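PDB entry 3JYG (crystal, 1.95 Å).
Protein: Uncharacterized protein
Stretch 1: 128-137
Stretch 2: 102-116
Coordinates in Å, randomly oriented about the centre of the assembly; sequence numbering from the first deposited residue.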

# COMPACT_ATOMS: atom_id res chain seq x y z
N LEU A 128 35.03 -8.24 -8.91
CA LEU A 128 34.07 -8.42 -9.97
C LEU A 128 33.29 -9.71 -9.72
O LEU A 128 32.03 -9.70 -9.70
CB LEU A 128 34.79 -8.46 -11.33
CG LEU A 128 34.03 -9.04 -12.51
CD1 LEU A 128 32.74 -8.26 -12.75
CD2 LEU A 128 34.90 -8.99 -13.78
N TYR A 129 34.01 -10.83 -9.52
CA TYR A 129 33.31 -12.13 -9.29
C TYR A 129 32.55 -12.26 -7.95
O TYR A 129 31.52 -12.99 -7.89
CB TYR A 129 34.22 -13.33 -9.56
CG TYR A 129 34.55 -13.45 -11.04
CD1 TYR A 129 33.57 -13.82 -11.97
CD2 TYR A 129 35.83 -13.16 -11.53
CE1 TYR A 129 33.85 -13.93 -13.32
CE2 TYR A 129 36.12 -13.25 -12.91
CZ TYR A 129 35.12 -13.66 -13.79
OH TYR A 129 35.35 -13.76 -15.15
N GLU A 130 33.01 -11.56 -6.90
CA GLU A 130 32.22 -11.45 -5.67
C GLU A 130 30.87 -10.77 -5.89
O GLU A 130 29.93 -11.03 -5.13
CB GLU A 130 32.98 -10.78 -4.51
CG GLU A 130 34.24 -11.56 -4.09
CD GLU A 130 34.07 -12.43 -2.84
OE1 GLU A 130 32.98 -13.00 -2.58
OE2 GLU A 130 35.08 -12.55 -2.09
N SER A 131 30.75 -9.93 -6.93
CA SER A 131 29.46 -9.22 -7.18
C SER A 131 28.30 -10.12 -7.61
O SER A 131 27.16 -9.83 -7.32
CB SER A 131 29.61 -8.18 -8.27
OG SER A 131 30.78 -7.42 -8.11
N PHE A 132 28.56 -11.21 -8.31
CA PHE A 132 27.47 -11.87 -9.04
C PHE A 132 26.64 -12.85 -8.23
O PHE A 132 27.20 -13.67 -7.48
CB PHE A 132 28.01 -12.60 -10.26
CG PHE A 132 28.47 -11.68 -11.33
CD1 PHE A 132 27.55 -10.91 -12.06
CD2 PHE A 132 29.85 -11.54 -11.62
CE1 PHE A 132 27.98 -10.05 -13.05
CE2 PHE A 132 30.27 -10.67 -12.63
CZ PHE A 132 29.35 -9.95 -13.34
N VAL A 133 25.31 -12.74 -8.39
CA VAL A 133 24.39 -13.72 -7.85
C VAL A 133 23.75 -14.32 -9.09
O VAL A 133 23.11 -13.60 -9.86
CB VAL A 133 23.31 -13.05 -6.99
CG1 VAL A 133 22.17 -14.02 -6.70
CG2 VAL A 133 23.94 -12.59 -5.64
N VAL A 134 23.98 -15.61 -9.30
CA VAL A 134 23.54 -16.23 -10.54
C VAL A 134 22.23 -16.96 -10.30
O VAL A 134 22.13 -17.73 -9.34
CB VAL A 134 24.62 -17.16 -11.16
CG1 VAL A 134 24.12 -17.77 -12.50
CG2 VAL A 134 25.94 -16.38 -11.37
N VAL A 135 21.23 -16.71 -11.15
CA VAL A 135 19.89 -17.29 -10.92
C VAL A 135 19.36 -17.94 -12.20
O VAL A 135 19.80 -17.59 -13.28
CB VAL A 135 18.83 -16.24 -10.39
CG1 VAL A 135 19.12 -15.80 -8.88
CG2 VAL A 135 18.65 -15.03 -11.38
N ARG A 136 18.38 -18.82 -12.10
CA ARG A 136 17.86 -19.51 -13.29
C ARG A 136 16.58 -18.89 -13.83
O ARG A 136 15.57 -19.60 -13.96
CB ARG A 136 17.57 -21.00 -12.95
CG ARG A 136 18.80 -21.85 -12.58
CD ARG A 136 18.36 -23.34 -12.22
NE ARG A 136 17.72 -23.95 -13.37
CZ ARG A 136 16.80 -24.93 -13.36
NH1 ARG A 136 16.33 -25.47 -12.23
NH2 ARG A 136 16.33 -25.34 -14.53
N PHE A 137 16.58 -17.57 -14.08
CA PHE A 137 15.42 -16.85 -14.55
C PHE A 137 15.87 -15.47 -14.93
O PHE A 137 16.89 -14.98 -14.40
CB PHE A 137 14.27 -16.74 -13.51
CG PHE A 137 14.69 -16.21 -12.14
CD1 PHE A 137 14.82 -17.09 -11.05
CD2 PHE A 137 14.88 -14.85 -11.91
CE1 PHE A 137 15.21 -16.62 -9.76
CE2 PHE A 137 15.25 -14.36 -10.63
CZ PHE A 137 15.41 -15.24 -9.55
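Stretch 2, residues 102-116: ALVWMEEGYARVDFE

How do the two backbones run against each other? Stretch 2 folds as a hairpin: a strand beginning at L103 leads into a type I turn from M106 to G109, and the returning strand, which includes A111 to V113, lies beside strand 132-135 of stretch 1. The two strand axes approach to 4.5 Å, and their N-to-C directions differ by 137°, so they are antiparallel but distinctly splayed. V134 and A111 form the hydrogen-bonded pair, with A111 N to V134 O at 2.7 Å and V134 N to A111 O at 2.9 Å.

What bridges the backbones where they diverge? Toward the helical end of stretch 1, a water accepts from V113 N (3.0 Å) and donates to Y129 O (2.8 Å) and F132 O (2.8 Å), spanning a gap too wide for direct pairing. Beyond the other end of the pair, a second water links G109 O (2.6 Å) to R136 N (2.8 Å).

Which side chains pack around the paired strands? V134 and A111 share one face, CB to CB at 4.1 Å, and V134 CG1 also reaches L103 CD1 at 4.4 Å. The W105 ring extends to the neighbouring R136, whose CG lies 3.8 Å from W105 CH2. Y110 packs against both valines flanking V134: its CB is 3.8 Å from V133 CG1 and 3.9 Å from V135 CG1.

What holds the helical end of stretch 1? Y129 CB rests 3.8 Å from V113 CG2 and 4.0 Å from F115 CE1, an apolar patch beside a charged contact. R112 starts away from stretch 1, but its guanidinium returns to form a salt bridge, R112 NH2 to E130 OE1 at 2.9 Å, with the carboxylate oxygen near the guanidinium plane.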

# COMPACT_ATOMS: atom_id res chain seq x y z
N ALA A 102 31.74 -24.25 -13.06
CA ALA A 102 32.34 -24.09 -11.72
C ALA A 102 31.52 -23.07 -10.93
O ALA A 102 32.03 -22.03 -10.52
CB ALA A 102 33.84 -23.66 -11.84
N LEU A 103 30.23 -23.35 -10.76
CA LEU A 103 29.34 -22.47 -9.98
C LEU A 103 28.89 -23.27 -8.81
O LEU A 103 28.71 -24.47 -8.92
CB LEU A 103 28.10 -22.05 -10.79
CG LEU A 103 28.31 -21.45 -12.18
CD1 LEU A 103 26.93 -21.13 -12.73
CD2 LEU A 103 29.17 -20.22 -12.08
N VAL A 104 28.71 -22.61 -7.68
CA VAL A 104 28.32 -23.30 -6.48
C VAL A 104 26.86 -22.94 -6.19
O VAL A 104 26.56 -21.81 -5.83
CB VAL A 104 29.25 -22.89 -5.30
CG1 VAL A 104 28.97 -23.77 -4.06
CG2 VAL A 104 30.75 -22.92 -5.75
N TRP A 105 25.95 -23.91 -6.38
CA TRP A 105 24.50 -23.66 -6.26
C TRP A 105 24.14 -23.87 -4.85
O TRP A 105 24.50 -24.87 -4.26
CB TRP A 105 23.65 -24.60 -7.13
CG TRP A 105 23.87 -24.30 -8.51
CD1 TRP A 105 24.81 -24.84 -9.33
CD2 TRP A 105 23.19 -23.29 -9.28
NE1 TRP A 105 24.77 -24.26 -10.57
CE2 TRP A 105 23.79 -23.29 -10.57
CE3 TRP A 105 22.15 -22.40 -9.01
CZ2 TRP A 105 23.38 -22.46 -11.58
CZ3 TRP A 105 21.73 -21.55 -10.03
CH2 TRP A 105 22.36 -21.58 -11.30
N MSE A 106 23.41 -22.92 -4.30
CA MSE A 106 23.02 -22.99 -2.90
C MSE A 106 21.61 -23.53 -2.84
O MSE A 106 20.92 -23.57 -3.85
CB MSE A 106 23.12 -21.60 -2.29
CG MSE A 106 24.40 -20.90 -2.75
SE MSE A 106 25.92 -21.93 -2.06
CE MSE A 106 27.36 -20.76 -2.74
N GLU A 107 21.18 -23.92 -1.66
CA GLU A 107 19.83 -24.46 -1.50
C GLU A 107 18.72 -23.48 -2.00
O GLU A 107 17.77 -23.92 -2.64
CB GLU A 107 19.58 -24.86 -0.05
CG GLU A 107 20.04 -26.27 0.31
CD GLU A 107 19.02 -26.96 1.23
OE1 GLU A 107 18.58 -26.32 2.24
OE2 GLU A 107 18.63 -28.12 0.94
N GLU A 108 18.89 -22.18 -1.76
CA GLU A 108 17.83 -21.19 -2.11
C GLU A 108 17.62 -20.99 -3.61
O GLU A 108 16.78 -20.22 -4.01
CB GLU A 108 18.07 -19.83 -1.43
CG GLU A 108 18.12 -19.87 0.09
CD GLU A 108 19.40 -20.47 0.64
OE1 GLU A 108 20.33 -20.80 -0.13
OE2 GLU A 108 19.47 -20.64 1.87
N GLY A 109 18.42 -21.67 -4.43
CA GLY A 109 18.30 -21.58 -5.89
C GLY A 109 19.04 -20.37 -6.48
O GLY A 109 18.52 -19.72 -7.38
N TYR A 110 20.21 -20.02 -5.95
CA TYR A 110 21.09 -19.11 -6.68
C TYR A 110 22.48 -19.75 -6.60
O TYR A 110 22.67 -20.75 -5.86
CB TYR A 110 21.13 -17.67 -6.08
CG TYR A 110 21.80 -17.68 -4.73
CD1 TYR A 110 21.11 -18.11 -3.60
CD2 TYR A 110 23.18 -17.41 -4.62
CE1 TYR A 110 21.73 -18.20 -2.37
CE2 TYR A 110 23.81 -17.48 -3.37
CZ TYR A 110 23.07 -17.87 -2.25
OH TYR A 110 23.69 -17.98 -1.03
N ALA A 111 23.39 -19.19 -7.38
CA ALA A 111 24.78 -19.58 -7.35
C ALA A 111 25.76 -18.43 -7.15
O ALA A 111 25.50 -17.27 -7.53
CB ALA A 111 25.15 -20.38 -8.62
N ARG A 112 26.90 -18.78 -6.56
CA ARG A 112 28.11 -17.95 -6.62
C ARG A 112 29.17 -18.68 -7.44
O ARG A 112 29.11 -19.92 -7.60
CB ARG A 112 28.64 -17.66 -5.23
CG ARG A 112 27.61 -16.93 -4.37
CD ARG A 112 28.22 -16.45 -3.10
NE ARG A 112 28.71 -15.11 -3.33
CZ ARG A 112 29.93 -14.66 -3.04
NH1 ARG A 112 30.84 -15.45 -2.45
NH2 ARG A 112 30.21 -13.41 -3.31
N VAL A 113 30.13 -17.95 -7.98
CA VAL A 113 31.22 -18.65 -8.67
C VAL A 113 32.03 -19.47 -7.65
O VAL A 113 32.00 -19.19 -6.44
CB VAL A 113 32.10 -17.68 -9.49
CG1 VAL A 113 31.24 -16.99 -10.56
CG2 VAL A 113 32.78 -16.66 -8.56
N ASP A 114 32.66 -20.54 -8.12
CA ASP A 114 33.64 -21.28 -7.35
C ASP A 114 34.92 -20.44 -7.39
O ASP A 114 35.55 -20.35 -8.44
CB ASP A 114 33.95 -22.65 -8.00
CG ASP A 114 34.90 -23.50 -7.15
OD1 ASP A 114 35.60 -22.96 -6.25
OD2 ASP A 114 34.94 -24.73 -7.39
N PHE A 115 35.29 -19.83 -6.27
CA PHE A 115 36.47 -18.97 -6.23
C PHE A 115 37.82 -19.69 -6.37
O PHE A 115 38.82 -19.07 -6.76
CB PHE A 115 36.44 -18.06 -5.02
CG PHE A 115 35.43 -16.95 -5.15
CD1 PHE A 115 35.80 -15.74 -5.71
CD2 PHE A 115 34.12 -17.13 -4.73
CE1 PHE A 115 34.86 -14.69 -5.84
CE2 PHE A 115 33.18 -16.08 -4.86
CZ PHE A 115 33.56 -14.86 -5.42
N GLU A 116 37.84 -20.98 -6.09
CA GLU A 116 39.02 -21.82 -6.41
C GLU A 116 39.51 -21.63 -7.83
O GLU A 116 40.71 -21.59 -8.06
CB GLU A 116 38.76 -23.31 -6.15
CG GLU A 116 38.57 -23.65 -4.66
CD GLU A 116 39.85 -23.47 -3.84
OE1 GLU A 116 40.97 -23.79 -4.36
OE2 GLU A 116 39.74 -22.99 -2.68
O HOH W 1 17.32 -19.75 -9.64
O HOH W 2 27.64 -12.94 -4.94
O HOH W 3 29.61 -15.03 -7.58